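Local structure of 6-aminohexanoate-cyclic-dimer hydrolase (Arthrobacter sp., 3A2Q) at residues 344-347 with 348-352; 88-91 with 92-95; 76-79 with 80-83; 353-356 with 357-360. The protein hydrolyses the cyclic dimer of 6-aminohexanoate, a by-product of nylon-6 manufacture, opening the ring to give the linear dimer. The protein carries 1 engineered substitution. One frame throughout, in Å; residues are numbered along the deposited sequence.

Contact 1. Residues 344-347 with 348-352; sequences SWEM and VKRAD
One face of the Trp-345 indole carries the CG2 methyl of Val-348, which rides over the rim of the six-membered ring as a CH-pi contact, CG2 lying 3.9 Å from CE3 of Trp-345. The second flat group, the guanidinium of Arg-350, has CA of Met-347 and the backbone O of Glu-346 over one face, while its edge takes OE2 of Glu-346 in the plane. That edge contact is a salt bridge, Glu-346 OE2 to Arg-350 NH1 at 3.1 Å, made with the carboxylate plane turned 85° from the guanidinium plane. Glu-346 reaches it with CG set opposite its backbone N (chi1 -168°), whereas the arginine has to fold at chi2 and chi3 to curl back over the preceding turn. CG of Met-347 packs against NH2 of Arg-350 at 3.5 Å. The guanidinium has a second acidic partner, since NE bonds to Asp-317 of helix 308-331; two carboxylates would be expected to favour its positive charge. Backbone bonds run beneath: Arg-350 N to Glu-346 O at 3.2 Å and Ala-351 N to Met-347 O at 2.8 Å. Val-348 N instead reaches Trp-345 O, three residues back. Small Ala-351 and branched Val-348 suit the side packed on helix 308-331, and flexible, apolar Met-347 fits the buried side, touching Asn-125 and Gln-411 of the ligand pocket. The i to i+4 salt bridge and the apolar residues set on helix 308-331 are those of a helix packed against its neighbour, with Met-347 directed to the 6-aminohexanoate site.

Contact 2. Residues 88-91 with 92-95; sequences KGMK and ESGY
Met-90 lays its terminal methyl against the root of the Tyr-95 side chain, CE standing 3.7 Å from CD2 of Tyr-95 and 3.9 Å from its CB. The two side chains run side by side in the same direction, and the methyl meets the ring obliquely. Bends at chi2 (-60°) and chi3 bring the methionine's end round to the tyrosine, although its CB leaves the backbone the other way; an unbranched thioether chain can make that curl, and Ile-331 of helix 308-331 lies alongside. At the start of the helix, Lys-88 and Glu-92 form a salt bridge, NZ to OE1 at 2.6 Å, in which the ammonium nitrogen arrives on the syn side of the carboxylate, 24° out of its plane. Long, flexible chains suit this exposed position, and the bridge spans the same turn as the backbone bond from Glu-92 N to Lys-88 O, 3.2 Å long. Lys-91 takes another course: its NZ bonds to Ala-133 O and it makes a cation-pi contact with Trp-134. Where the helix runs out, Ser-93 is gripped twice. Its OG donates to Met-90 O at 2.7 Å and accepts from Tyr-95 N at 3.1 Å, so a hydroxyl able to do both ties the last turn to the departing chain. A water donates both to Met-90 O and to Tyr-95 O. Gly-94 adopts positive phi (69°), a conformation that favours glycine, and its N makes a weak bond to Lys-91 O. Together these features make a weakly bonded helix C-terminus, left through a positive-phi glycine and tied by an ST turn at Ser-93.

Contact 3. Residues 76-79 with 80-83; sequences VVSQ and GDIN
The chain reverses through a type II beta turn from Ser-78 to Asp-81, closed by Asp-81 N to Ser-78 O at 3.2 Å, with Gly-80 in the positive-phi position (74°) that glycine tolerates readily. Beside that backbone bond, the hydroxyl of Ser-78 donates to OD2 of Asp-81 at 2.6 Å, using the anti lone pair of the carboxylate oxygen. With chi1 at 52°, OG is held between the backbone N and the carbonyl carbon and faces the aspartate across the turn. A short hydroxyl and a short carboxylate thus join the two ends of the turn. OD2 also carries a salt bridge to Lys-52, which probably steadies the buried negative charge. Further from the turn, Val-77 lays CG1 against the amide of Asn-83, 3.5 Å from OD1, the two side chains crossing at about a right angle; ND2 of this asparagine is held by Asp-73. A water accepts from Ser-78 N and donates to Asp-81 O, bridging the two arms. The turn lies in the connection from strand 68-72 to helix 88-93, with Ser-78 and Asn-83 both resting on Lys-117 of strand 113-118.

Contact 4. Residues 353-356 with 357-360; sequences QVTG and RAFA
The chain enters helix 356-378 through an N-cap, and Val-354, just ahead of it, supplies the apolar part of the contact. Its CG1, set opposite the backbone N (chi1 176°), lies 4.2 Å from CB of Phe-359 and 4.3 Å from CB of Ala-358, so the CG1 methyl of this branched side chain lies across the start of the first turn. The same valine, like Phe-359, rests on Val-318 of helix 308-331, which gives both residues an apolar neighbour in a contact near the protein surface. Thr-355 follows as the cap itself. Its OG1 accepts from Ala-358 N at 3.1 Å, giving a partner to an amide that has no preceding turn to bond to; chi1 of 67° holds the hydroxyl oxygen over the helix end. Threonine is well suited here, because its short side chain sets an oxygen beside the backbone. The carbonyl of Thr-355 starts the regular pattern by taking Phe-359 N at 2.9 Å. Gly-356 opens the helix in ordinary helical geometry, its O accepting from Ala-360 N at 3.0 Å. The capping bond also brings CB of Ala-358 to 3.3 Å from OG1 of Thr-355.

Overall arrangement
The four contacts form two neighbouring pairs. Contacts 3 and 2 follow one another after strand 68-72, with centres about 13 Å apart; Tyr-95 O and Asn-83 N, 3.2 Å apart, probably form a hydrogen bond between them. Contacts 1 and 4 adjoin in sequence, their centres about 14 Å apart, where a short loop joins helix 342-352 to helix 356-378. Helix 308-331 borders contacts 1, 2 and 4. Contact 1 lies close to the ligand, the Met-347 side chain lying about 6 Å from a bound 6-aminohexanoic acid. In contact 3 the Asn-83 side chain is about 9 Å from that of Lys-72, assigned to the charge relay by similarity.

Contact 1. Residues 344-347 with 348-352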
ATOM      1  N   SER A 344      13.340  10.017 -12.600  1.00 35.10           N
ATOM      2  CA  SER A 344      13.824   8.651 -12.749  1.00 36.89           C
ATOM      3  C   SER A 344      15.171   8.594 -13.461  1.00 37.49           C
ATOM      4  O   SER A 344      16.084   7.904 -13.018  1.00 34.75           O
ATOM      5  CB  SER A 344      12.808   7.809 -13.521  1.00 36.60           C
ATOM      6  OG  SER A 344      11.574   7.744 -12.834  1.00 38.64           O
ATOM      7  N   TRP A 345      15.300   9.332 -14.558  1.00 37.80           N
ATOM      8  CA  TRP A 345      16.547   9.325 -15.304  1.00 37.14           C
ATOM      9  C   TRP A 345      17.727   9.776 -14.454  1.00 37.12           C
ATOM     10  O   TRP A 345      18.832   9.253 -14.587  1.00 36.30           O
ATOM     11  CB  TRP A 345      16.438  10.208 -16.548  1.00 39.99           C
ATOM     12  CG  TRP A 345      17.589  10.001 -17.469  1.00 44.13           C
ATOM     13  CD1 TRP A 345      18.645  10.843 -17.671  1.00 48.37           C
ATOM     14  CD2 TRP A 345      17.846   8.836 -18.258  1.00 48.45           C
ATOM     15  NE1 TRP A 345      19.546  10.270 -18.535  1.00 50.22           N
ATOM     16  CE2 TRP A 345      19.081   9.037 -18.910  1.00 51.08           C
ATOM     17  CE3 TRP A 345      17.152   7.636 -18.474  1.00 47.30           C
ATOM     18  CZ2 TRP A 345      19.639   8.082 -19.767  1.00 53.97           C
ATOM     19  CZ3 TRP A 345      17.708   6.686 -19.327  1.00 51.83           C
ATOM     20  CH2 TRP A 345      18.940   6.917 -19.963  1.00 53.53           C
ATOM     21  N   GLU A 346      17.495  10.740 -13.570  1.00 38.44           N
ATOM     22  CA  GLU A 346      18.564  11.240 -12.720  1.00 40.67           C
ATOM     23  C   GLU A 346      19.168  10.132 -11.859  1.00 43.28           C
ATOM     24  O   GLU A 346      20.359  10.163 -11.533  1.00 41.80           O
ATOM     25  CB  GLU A 346      18.041  12.368 -11.834  1.00 45.09           C
ATOM     26  CG  GLU A 346      19.128  13.148 -11.127  1.00 56.88           C
ATOM     27  CD  GLU A 346      18.604  14.425 -10.508  1.00 64.27           C
ATOM     28  OE1 GLU A 346      18.001  15.231 -11.247  1.00 64.52           O
ATOM     29  OE2 GLU A 346      18.795  14.626  -9.288  1.00 70.38           O
ATOM     30  N   MET A 347      18.346   9.150 -11.498  1.00 43.64           N
ATOM     31  CA  MET A 347      18.804   8.034 -10.673  1.00 44.52           C
ATOM     32  C   MET A 347      19.727   7.095 -11.448  1.00 44.32           C
ATOM     33  O   MET A 347      20.525   6.367 -10.855  1.00 47.08           O
ATOM     34  CB  MET A 347      17.601   7.257 -10.124  1.00 44.07           C
ATOM     35  CG  MET A 347      16.708   8.085  -9.214  1.00 45.42           C
ATOM     36  SD  MET A 347      15.294   7.165  -8.590  1.00 51.08           S
ATOM     37  CE  MET A 347      14.140   7.393  -9.886  1.00 54.70           C
ATOM     38  N   VAL A 348      19.614   7.110 -12.772  1.00 43.71           N
ATOM     39  CA  VAL A 348      20.455   6.272 -13.620  1.00 42.45           C
ATOM     40  C   VAL A 348      21.901   6.713 -13.446  1.00 43.42           C
ATOM     41  O   VAL A 348      22.801   5.894 -13.278  1.00 42.50           O
ATOM     42  CB  VAL A 348      20.066   6.405 -15.112  1.00 40.44           C
ATOM     43  CG1 VAL A 348      20.990   5.553 -15.974  1.00 44.81           C
ATOM     44  CG2 VAL A 348      18.627   5.981 -15.314  1.00 37.40           C
ATOM     45  N   LYS A 349      22.113   8.025 -13.479  1.00 43.90           N
ATOM     46  CA  LYS A 349      23.444   8.593 -13.323  1.00 43.52           C
ATOM     47  C   LYS A 349      23.957   8.315 -11.919  1.00 41.92           C
ATOM     48  O   LYS A 349      25.093   7.878 -11.740  1.00 41.96           O
ATOM     49  CB  LYS A 349      23.402  10.104 -13.572  1.00 50.08           C
ATOM     50  CG  LYS A 349      24.754  10.794 -13.496  1.00 56.58           C
ATOM     51  CD  LYS A 349      24.622  12.274 -13.830  1.00 60.47           C
ATOM     52  CE  LYS A 349      25.967  12.976 -13.794  1.00 60.77           C
ATOM     53  NZ  LYS A 349      26.593  12.876 -12.450  1.00 63.21           N
ATOM     54  N   ARG A 350      23.117   8.561 -10.920  1.00 40.57           N
ATOM     55  CA  ARG A 350      23.523   8.324  -9.543  1.00 38.54           C
ATOM     56  C   ARG A 350      23.907   6.864  -9.321  1.00 36.17           C
ATOM     57  O   ARG A 350      24.880   6.571  -8.627  1.00 38.15           O
ATOM     58  CB  ARG A 350      22.407   8.724  -8.569  1.00 39.29           C
ATOM     59  CG  ARG A 350      22.172  10.229  -8.489  1.00 38.48           C
ATOM     60  CD  ARG A 350      21.696  10.640  -7.104  1.00 39.74           C
ATOM     61  NE  ARG A 350      20.340  10.192  -6.806  1.00 41.98           N
ATOM     62  CZ  ARG A 350      19.238  10.816  -7.210  1.00 45.11           C
ATOM     63  NH1 ARG A 350      19.326  11.922  -7.934  1.00 48.43           N
ATOM     64  NH2 ARG A 350      18.045  10.343  -6.877  1.00 45.47           N
ATOM     65  N   ALA A 351      23.152   5.948  -9.919  1.00 36.24           N
ATOM     66  CA  ALA A 351      23.440   4.525  -9.764  1.00 35.12           C
ATOM     67  C   ALA A 351      24.847   4.218 -10.261  1.00 38.48           C
ATOM     68  O   ALA A 351      25.578   3.434  -9.653  1.00 36.96           O
ATOM     69  CB  ALA A 351      22.419   3.694 -10.533  1.00 32.28           C
ATOM     70  N   ASP A 352      25.230   4.852 -11.364  1.00 40.34           N
ATOM     71  CA  ASP A 352      26.549   4.631 -11.943  1.00 42.43           C
ATOM     72  C   ASP A 352      27.699   4.994 -11.015  1.00 42.62           C
ATOM     73  O   ASP A 352      28.831   4.576 -11.240  1.00 46.52           O
ATOM     74  CB  ASP A 352      26.690   5.401 -13.260  1.00 42.74           C
ATOM     75  CG  ASP A 352      25.817   4.831 -14.362  1.00 51.82           C
ATOM     76  OD1 ASP A 352      25.786   3.592 -14.507  1.00 58.39           O
ATOM     77  OD2 ASP A 352      25.169   5.616 -15.086  1.00 55.83           O
TER

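Contact 2. Residues 88-91 with 92-95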
ATOM      1  N   LYS A  88       6.373   6.125 -19.593  1.00 40.21           N
ATOM      2  CA  LYS A  88       5.928   6.617 -20.893  1.00 42.56           C
ATOM      3  C   LYS A  88       6.386   5.677 -22.006  1.00 40.59           C
ATOM      4  O   LYS A  88       5.571   5.169 -22.775  1.00 40.17           O
ATOM      5  CB  LYS A  88       6.480   8.026 -21.132  1.00 46.32           C
ATOM      6  CG  LYS A  88       5.996   8.691 -22.411  1.00 57.80           C
ATOM      7  CD  LYS A  88       6.534  10.112 -22.517  1.00 66.39           C
ATOM      8  CE  LYS A  88       6.076  10.795 -23.798  1.00 72.45           C
ATOM      9  NZ  LYS A  88       6.598  10.110 -25.012  1.00 75.48           N
ATOM     10  N   GLY A  89       7.691   5.436 -22.071  1.00 42.09           N
ATOM     11  CA  GLY A  89       8.238   4.556 -23.088  1.00 43.16           C
ATOM     12  C   GLY A  89       7.606   3.176 -23.127  1.00 43.69           C
ATOM     13  O   GLY A  89       7.595   2.528 -24.173  1.00 43.26           O
ATOM     14  N   MET A  90       7.081   2.715 -21.994  1.00 42.96           N
ATOM     15  CA  MET A  90       6.451   1.399 -21.935  1.00 41.10           C
ATOM     16  C   MET A  90       4.987   1.442 -22.351  1.00 42.04           C
ATOM     17  O   MET A  90       4.480   0.499 -22.954  1.00 41.19           O
ATOM     18  CB  MET A  90       6.556   0.810 -20.525  1.00 43.23           C
ATOM     19  CG  MET A  90       7.965   0.427 -20.104  1.00 40.06           C
ATOM     20  SD  MET A  90       8.708  -0.810 -21.190  1.00 45.63           S
ATOM     21  CE  MET A  90       7.688  -2.215 -20.828  1.00 37.78           C
ATOM     22  N   LYS A  91       4.304   2.533 -22.026  1.00 42.12           N
ATOM     23  CA  LYS A  91       2.897   2.659 -22.378  1.00 43.04           C
ATOM     24  C   LYS A  91       2.730   2.660 -23.898  1.00 45.51           C
ATOM     25  O   LYS A  91       1.820   2.033 -24.441  1.00 44.07           O
ATOM     26  CB  LYS A  91       2.315   3.948 -21.796  1.00 37.89           C
ATOM     27  CG  LYS A  91       0.839   4.121 -22.091  1.00 39.34           C
ATOM     28  CD  LYS A  91       0.287   5.423 -21.540  1.00 35.81           C
ATOM     29  CE  LYS A  91      -1.199   5.523 -21.842  1.00 41.62           C
ATOM     30  NZ  LYS A  91      -1.793   6.794 -21.365  1.00 48.67           N
ATOM     31  N   GLU A  92       3.625   3.367 -24.575  1.00 46.41           N
ATOM     32  CA  GLU A  92       3.591   3.468 -26.026  1.00 48.95           C
ATOM     33  C   GLU A  92       3.903   2.137 -26.706  1.00 49.84           C
ATOM     34  O   GLU A  92       3.343   1.822 -27.758  1.00 49.91           O
ATOM     35  CB  GLU A  92       4.590   4.533 -26.482  1.00 51.21           C
ATOM     36  CG  GLU A  92       4.255   5.926 -25.983  1.00 55.10           C
ATOM     37  CD  GLU A  92       5.381   6.917 -26.207  1.00 64.15           C
ATOM     38  OE1 GLU A  92       5.163   8.124 -25.964  1.00 67.10           O
ATOM     39  OE2 GLU A  92       6.484   6.489 -26.617  1.00 68.05           O
ATOM     40  N   SER A  93       4.786   1.354 -26.092  1.00 48.25           N
ATOM     41  CA  SER A  93       5.188   0.062 -26.642  1.00 48.17           C
ATOM     42  C   SER A  93       4.037  -0.936 -26.709  1.00 47.17           C
ATOM     43  O   SER A  93       4.089  -1.898 -27.477  1.00 47.79           O
ATOM     44  CB  SER A  93       6.312  -0.547 -25.804  1.00 48.99           C
ATOM     45  OG  SER A  93       5.795  -1.110 -24.610  1.00 52.62           O
ATOM     46  N   GLY A  94       3.008  -0.713 -25.899  1.00 44.44           N
ATOM     47  CA  GLY A  94       1.876  -1.623 -25.885  1.00 43.05           C
ATOM     48  C   GLY A  94       2.241  -2.976 -25.301  1.00 45.11           C
ATOM     49  O   GLY A  94       1.517  -3.955 -25.477  1.00 45.66           O
ATOM     50  N   TYR A  95       3.372  -3.032 -24.603  1.00 46.74           N
ATOM     51  CA  TYR A  95       3.841  -4.269 -23.986  1.00 45.30           C
ATOM     52  C   TYR A  95       2.771  -4.945 -23.134  1.00 45.93           C
ATOM     53  O   TYR A  95       2.004  -4.282 -22.437  1.00 47.19           O
ATOM     54  CB  TYR A  95       5.075  -3.992 -23.117  1.00 46.06           C
ATOM     55  CG  TYR A  95       5.500  -5.167 -22.260  1.00 45.59           C
ATOM     56  CD1 TYR A  95       5.993  -6.335 -22.837  1.00 46.43           C
ATOM     57  CD2 TYR A  95       5.370  -5.126 -20.869  1.00 46.75           C
ATOM     58  CE1 TYR A  95       6.343  -7.433 -22.058  1.00 49.75           C
ATOM     59  CE2 TYR A  95       5.717  -6.222 -20.077  1.00 47.67           C
ATOM     60  CZ  TYR A  95       6.201  -7.372 -20.679  1.00 49.92           C
ATOM     61  OH  TYR A  95       6.526  -8.470 -19.912  1.00 50.03           O
TER
HETATM   62  O   HOH W   1       2.352  -1.151 -22.503  1.00 48.61           O

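Contact 3. Residues 76-79 with 80-83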
ATOM      1  N   VAL A  76       3.587  -6.955  -9.753  1.00 34.30           N
ATOM      2  CA  VAL A  76       2.842  -8.146 -10.130  1.00 36.73           C
ATOM      3  C   VAL A  76       2.192  -7.873 -11.475  1.00 37.34           C
ATOM      4  O   VAL A  76       1.816  -6.741 -11.759  1.00 40.01           O
ATOM      5  CB  VAL A  76       1.746  -8.494  -9.090  1.00 36.39           C
ATOM      6  CG1 VAL A  76       2.379  -8.755  -7.737  1.00 38.56           C
ATOM      7  CG2 VAL A  76       0.738  -7.367  -8.995  1.00 45.47           C
ATOM      8  N   VAL A  77       2.081  -8.903 -12.307  1.00 35.20           N
ATOM      9  CA  VAL A  77       1.477  -8.741 -13.623  1.00 34.25           C
ATOM     10  C   VAL A  77       0.410  -9.790 -13.892  1.00 33.22           C
ATOM     11  O   VAL A  77       0.342 -10.809 -13.208  1.00 30.63           O
ATOM     12  CB  VAL A  77       2.545  -8.813 -14.740  1.00 31.83           C
ATOM     13  CG1 VAL A  77       3.500  -7.637 -14.623  1.00 35.14           C
ATOM     14  CG2 VAL A  77       3.313 -10.123 -14.650  1.00 32.18           C
ATOM     15  N   SER A  78      -0.436  -9.520 -14.883  1.00 33.96           N
ATOM     16  CA  SER A  78      -1.501 -10.438 -15.274  1.00 34.75           C
ATOM     17  C   SER A  78      -1.260 -10.848 -16.726  1.00 37.85           C
ATOM     18  O   SER A  78      -0.978 -10.009 -17.581  1.00 38.77           O
ATOM     19  CB  SER A  78      -2.870  -9.769 -15.118  1.00 34.62           C
ATOM     20  OG  SER A  78      -2.910  -8.523 -15.791  1.00 40.41           O
ATOM     21  N   GLN A  79      -1.366 -12.145 -16.992  1.00 40.19           N
ATOM     22  CA  GLN A  79      -1.121 -12.702 -18.322  1.00 41.58           C
ATOM     23  C   GLN A  79      -1.918 -12.069 -19.459  1.00 40.19           C
ATOM     24  O   GLN A  79      -3.136 -11.934 -19.380  1.00 38.75           O
ATOM     25  CB  GLN A  79      -1.379 -14.210 -18.295  1.00 46.83           C
ATOM     26  CG  GLN A  79      -1.055 -14.932 -19.588  1.00 54.96           C
ATOM     27  CD  GLN A  79      -1.194 -16.435 -19.453  1.00 63.75           C
ATOM     28  OE1 GLN A  79      -2.270 -16.943 -19.131  1.00 68.51           O
ATOM     29  NE2 GLN A  79      -0.103 -17.154 -19.694  1.00 65.48           N
ATOM     30  N   GLY A  80      -1.204 -11.680 -20.512  1.00 41.53           N
ATOM     31  CA  GLY A  80      -1.835 -11.082 -21.674  1.00 42.20           C
ATOM     32  C   GLY A  80      -2.331  -9.653 -21.538  1.00 45.25           C
ATOM     33  O   GLY A  80      -2.895  -9.105 -22.486  1.00 44.49           O
ATOM     34  N   ASP A  81      -2.120  -9.035 -20.380  1.00 43.56           N
ATOM     35  CA  ASP A  81      -2.584  -7.669 -20.175  1.00 42.86           C
ATOM     36  C   ASP A  81      -1.491  -6.609 -20.240  1.00 41.34           C
ATOM     37  O   ASP A  81      -0.317  -6.885 -19.990  1.00 41.44           O
ATOM     38  CB  ASP A  81      -3.322  -7.561 -18.843  1.00 43.48           C
ATOM     39  CG  ASP A  81      -4.472  -8.540 -18.738  1.00 46.20           C
ATOM     40  OD1 ASP A  81      -5.231  -8.667 -19.720  1.00 47.75           O
ATOM     41  OD2 ASP A  81      -4.624  -9.179 -17.674  1.00 47.31           O
ATOM     42  N   ILE A  82      -1.898  -5.392 -20.586  1.00 40.31           N
ATOM     43  CA  ILE A  82      -0.989  -4.261 -20.688  1.00 38.54           C
ATOM     44  C   ILE A  82      -0.240  -4.050 -19.371  1.00 38.19           C
ATOM     45  O   ILE A  82      -0.831  -4.132 -18.296  1.00 37.32           O
ATOM     46  CB  ILE A  82      -1.765  -2.969 -21.032  1.00 38.42           C
ATOM     47  CG1 ILE A  82      -2.368  -3.082 -22.436  1.00 38.34           C
ATOM     48  CG2 ILE A  82      -0.842  -1.762 -20.955  1.00 39.13           C
ATOM     49  CD1 ILE A  82      -1.332  -3.137 -23.536  1.00 40.45           C
ATOM     50  N   ASN A  83       1.058  -3.778 -19.466  1.00 36.91           N
ATOM     51  CA  ASN A  83       1.892  -3.544 -18.289  1.00 37.04           C
ATOM     52  C   ASN A  83       2.785  -2.340 -18.566  1.00 37.78           C
ATOM     53  O   ASN A  83       3.751  -2.443 -19.321  1.00 41.01           O
ATOM     54  CB  ASN A  83       2.758  -4.775 -18.008  1.00 39.07           C
ATOM     55  CG  ASN A  83       3.613  -4.618 -16.767  1.00 40.22           C
ATOM     56  OD1 ASN A  83       4.748  -5.093 -16.720  1.00 37.58           O
ATOM     57  ND2 ASN A  83       3.071  -3.956 -15.749  1.00 38.69           N
TER
HETATM   58  O   HOH W   2      -0.010  -7.392 -16.910  1.00 38.57           O
HETATM   59  O   HOH W   3      -5.600 -11.686 -21.051  1.00 43.53           O

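Contact 4. Residues 353-356 with 357-360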
ATOM      1  N   GLN A 353      27.420   5.760  -9.967  1.00 42.90           N
ATOM      2  CA  GLN A 353      28.479   6.149  -9.042  1.00 42.82           C
ATOM      3  C   GLN A 353      28.478   5.334  -7.749  1.00 40.99           C
ATOM      4  O   GLN A 353      29.287   5.570  -6.850  1.00 42.23           O
ATOM      5  CB  GLN A 353      28.376   7.651  -8.753  1.00 48.63           C
ATOM      6  CG  GLN A 353      28.611   8.494 -10.006  1.00 59.08           C
ATOM      7  CD  GLN A 353      28.254   9.953  -9.825  1.00 72.64           C
ATOM      8  OE1 GLN A 353      27.102  10.293  -9.545  1.00 76.09           O
ATOM      9  NE2 GLN A 353      29.240  10.830  -9.991  1.00 76.46           N
ATOM     10  N   VAL A 354      27.581   4.358  -7.670  1.00 38.36           N
ATOM     11  CA  VAL A 354      27.494   3.495  -6.497  1.00 36.03           C
ATOM     12  C   VAL A 354      28.349   2.250  -6.712  1.00 33.94           C
ATOM     13  O   VAL A 354      28.186   1.554  -7.712  1.00 33.75           O
ATOM     14  CB  VAL A 354      26.037   3.048  -6.242  1.00 39.56           C
ATOM     15  CG1 VAL A 354      25.988   2.077  -5.071  1.00 35.08           C
ATOM     16  CG2 VAL A 354      25.164   4.261  -5.966  1.00 33.67           C
ATOM     17  N   THR A 355      29.254   1.967  -5.782  1.00 33.15           N
ATOM     18  CA  THR A 355      30.118   0.792  -5.907  1.00 35.17           C
ATOM     19  C   THR A 355      29.500  -0.432  -5.240  1.00 33.82           C
ATOM     20  O   THR A 355      28.553  -0.315  -4.466  1.00 32.03           O
ATOM     21  CB  THR A 355      31.497   1.015  -5.262  1.00 32.69           C
ATOM     22  OG1 THR A 355      31.347   1.129  -3.843  1.00 36.26           O
ATOM     23  CG2 THR A 355      32.153   2.276  -5.807  1.00 40.42           C
ATOM     24  N   GLY A 356      30.043  -1.606  -5.550  1.00 33.35           N
ATOM     25  CA  GLY A 356      29.541  -2.829  -4.951  1.00 32.47           C
ATOM     26  C   GLY A 356      29.652  -2.777  -3.437  1.00 33.82           C
ATOM     27  O   GLY A 356      28.712  -3.139  -2.726  1.00 34.53           O
ATOM     28  N   ARG A 357      30.798  -2.325  -2.936  1.00 31.88           N
ATOM     29  CA  ARG A 357      31.004  -2.228  -1.496  1.00 32.19           C
ATOM     30  C   ARG A 357      30.008  -1.255  -0.868  1.00 32.37           C
ATOM     31  O   ARG A 357      29.447  -1.536   0.189  1.00 32.16           O
ATOM     32  CB  ARG A 357      32.438  -1.782  -1.185  1.00 33.02           C
ATOM     33  CG  ARG A 357      33.486  -2.763  -1.696  1.00 40.42           C
ATOM     34  CD  ARG A 357      34.903  -2.341  -1.355  1.00 45.70           C
ATOM     35  NE  ARG A 357      35.099  -2.203   0.084  1.00 42.65           N
ATOM     36  CZ  ARG A 357      36.242  -2.460   0.707  1.00 44.37           C
ATOM     37  NH1 ARG A 357      37.297  -2.873   0.015  1.00 46.08           N
ATOM     38  NH2 ARG A 357      36.334  -2.297   2.022  1.00 44.73           N
ATOM     39  N   ALA A 358      29.779  -0.124  -1.530  1.00 31.67           N
ATOM     40  CA  ALA A 358      28.847   0.886  -1.030  1.00 31.06           C
ATOM     41  C   ALA A 358      27.427   0.333  -0.927  1.00 30.13           C
ATOM     42  O   ALA A 358      26.746   0.546   0.078  1.00 31.25           O
ATOM     43  CB  ALA A 358      28.869   2.112  -1.940  1.00 32.71           C
ATOM     44  N   PHE A 359      26.986  -0.370  -1.970  1.00 29.00           N
ATOM     45  CA  PHE A 359      25.648  -0.962  -1.993  1.00 30.76           C
ATOM     46  C   PHE A 359      25.506  -1.950  -0.839  1.00 29.74           C
ATOM     47  O   PHE A 359      24.511  -1.938  -0.113  1.00 30.99           O
ATOM     48  CB  PHE A 359      25.407  -1.697  -3.314  1.00 30.15           C
ATOM     49  CG  PHE A 359      24.009  -2.235  -3.462  1.00 27.03           C
ATOM     50  CD1 PHE A 359      22.986  -1.428  -3.948  1.00 24.46           C
ATOM     51  CD2 PHE A 359      23.715  -3.546  -3.103  1.00 26.91           C
ATOM     52  CE1 PHE A 359      21.690  -1.919  -4.080  1.00 30.54           C
ATOM     53  CE2 PHE A 359      22.417  -4.048  -3.228  1.00 27.37           C
ATOM     54  CZ  PHE A 359      21.406  -3.237  -3.716  1.00 23.25           C
ATOM     55  N   ALA A 360      26.509  -2.809  -0.675  1.00 29.18           N
ATOM     56  CA  ALA A 360      26.492  -3.794   0.400  1.00 30.15           C
ATOM     57  C   ALA A 360      26.427  -3.116   1.763  1.00 29.71           C
ATOM     58  O   ALA A 360      25.721  -3.576   2.659  1.00 27.34           O
ATOM     59  CB  ALA A 360      27.725  -4.682   0.320  1.00 32.23           C
TER